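Local coordinates for ribokinase (Staphylococcus aureus, PDB 3RY7) that catalyses the ATP- and magnesium-dependent phosphorylation of ribose at O-5, giving D-ribose 5-phosphate, and is activated by monovalent cations, at the interface of chains A and B. Numbering follows the deposited sequence. Chains: chain A/B, Ribokinase.

The interface of chains A and B. Residues chain A 53, 277, 280-281, 284; chain B 296, 301, 304.
B:Val301 sets its two methyl branches into an apolar pocket made by A:Phe277, A:Ala281, A:Lys280, A:Leu284 and A:Met53. In the deposited two-fold dimer of this PfkB-family ribokinase, the C-terminal segment of chain B, with helix 298-302, packs on helix 271-283 of chain A. This may be the biological dimer, which the structure alone does not show. CG1 of B:Val301 lies above and outside the CE1-CZ rim of A:Phe277, tilted from the ring plane and 3.3 Å from CE1. The two side chains cross at about a right angle. CG2 presses on the helix backbone and lies 3.5 Å from CA of A:Ala281. The CB of A:Lys280 touches the same methyl at 3.6 Å. The valine takes a crowded rotamer, with CG1 between backbone N and carbonyl carbon (chi1 83°); this sends CG2 to the helix and CG1 to the ring. A:Met53 also crosses the valine at about a right angle. Its bend at chi2 (-35°) brings CE to 3.9 Å from CB of B:Val301. CD1 of A:Leu284 abuts the backbone of B:Val301, 3.7 Å from its CA. The same CD1 meets CB of B:Pro296, whose CG sits over the carbonyl O of A:Ala281. At the chain end, the side chain of B:Val304 slides past those of A:Lys280 and A:Leu284 in opposite directions. Its CG1 lies 3.8 Å from the lysine CG. CG2 of B:Val304 comes 4.0 Å from CD1 of A:Leu284. Behind this shell, CG of A:Met53 supports the phenyl of A:Phe277, in plane at the ring edge. The patch centre is about 11 Å from the catalytic base A:Asp254.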
loop_
_atom_site.group_PDB
_atom_site.type_symbol
_atom_site.label_atom_id
_atom_site.label_comp_id
_atom_site.label_asym_id
_atom_site.label_seq_id
_atom_site.Cartn_x
_atom_site.Cartn_y
_atom_site.Cartn_z
ATOM N N MET A 53 17.739 0.464 -5.984
ATOM C CA MET A 53 18.839 -0.156 -5.252
ATOM C C MET A 53 20.124 0.636 -5.447
ATOM O O MET A 53 21.185 0.215 -5.011
ATOM C CB MET A 53 19.045 -1.594 -5.715
ATOM C CG MET A 53 17.970 -2.538 -5.242
ATOM S SD MET A 53 17.445 -2.017 -3.606
ATOM C CE MET A 53 16.423 -3.384 -3.122
ATOM N N PHE A 277 20.014 -10.777 -0.791
ATOM C CA PHE A 277 19.593 -9.396 -0.974
ATOM C C PHE A 277 18.426 -9.258 -1.957
ATOM O O PHE A 277 17.510 -8.468 -1.729
ATOM C CB PHE A 277 20.768 -8.572 -1.464
ATOM C CG PHE A 277 20.462 -7.111 -1.633
ATOM C CD1 PHE A 277 20.656 -6.221 -0.580
ATOM C CD2 PHE A 277 20.013 -6.615 -2.851
ATOM C CE1 PHE A 277 20.393 -4.861 -0.730
ATOM C CE2 PHE A 277 19.748 -5.258 -3.012
ATOM C CZ PHE A 277 19.943 -4.381 -1.947
ATOM N N LYS A 280 15.367 -10.425 -0.240
ATOM C CA LYS A 280 14.920 -9.389 0.688
ATOM C C LYS A 280 14.078 -8.362 -0.055
ATOM O O LYS A 280 12.889 -8.187 0.239
ATOM C CB LYS A 280 16.096 -8.687 1.377
ATOM C CG LYS A 280 16.652 -9.429 2.591
ATOM C CD LYS A 280 17.909 -8.750 3.118
ATOM C CE LYS A 280 18.675 -9.651 4.090
ATOM N NZ LYS A 280 19.969 -9.041 4.537
ATOM N N ALA A 281 14.703 -7.694 -1.023
ATOM C CA ALA A 281 14.034 -6.667 -1.812
ATOM C C ALA A 281 12.668 -7.161 -2.241
ATOM O O ALA A 281 11.664 -6.479 -2.056
ATOM C CB ALA A 281 14.868 -6.300 -3.018
ATOM N N LEU A 284 9.737 -7.265 0.609
ATOM C CA LEU A 284 9.215 -5.925 0.867
ATOM C C LEU A 284 8.040 -5.545 -0.032
ATOM O O LEU A 284 7.323 -4.565 0.208
ATOM C CB LEU A 284 10.333 -4.914 0.657
ATOM C CG LEU A 284 11.344 -4.908 1.799
ATOM C CD1 LEU A 284 12.351 -3.784 1.621
ATOM C CD2 LEU A 284 10.603 -4.775 3.134
ATOM N N PRO B 296 10.670 -1.277 -3.570
ATOM C CA PRO B 296 11.409 -0.688 -2.435
ATOM C C PRO B 296 12.690 0.092 -2.760
ATOM O O PRO B 296 13.302 -0.062 -3.822
ATOM C CB PRO B 296 11.752 -1.907 -1.562
ATOM C CG PRO B 296 11.718 -3.089 -2.504
ATOM C CD PRO B 296 10.646 -2.753 -3.516
ATOM N N VAL B 301 15.498 -1.933 2.305
ATOM C CA VAL B 301 15.953 -3.328 2.212
ATOM C C VAL B 301 17.096 -3.589 3.200
ATOM O O VAL B 301 17.264 -4.714 3.682
ATOM C CB VAL B 301 16.406 -3.701 0.766
ATOM C CG1 VAL B 301 17.856 -3.266 0.529
ATOM C CG2 VAL B 301 16.247 -5.187 0.500
ATOM N N VAL B 304 15.818 -4.927 6.417
ATOM C CA VAL B 304 15.156 -6.213 6.541
ATOM C C VAL B 304 15.919 -7.119 7.505
ATOM O O VAL B 304 15.712 -8.321 7.526
ATOM C CB VAL B 304 15.014 -6.907 5.205
ATOM C CG1 VAL B 304 14.310 -8.236 5.363
ATOM C CG2 VAL B 304 14.322 -6.034 4.236
#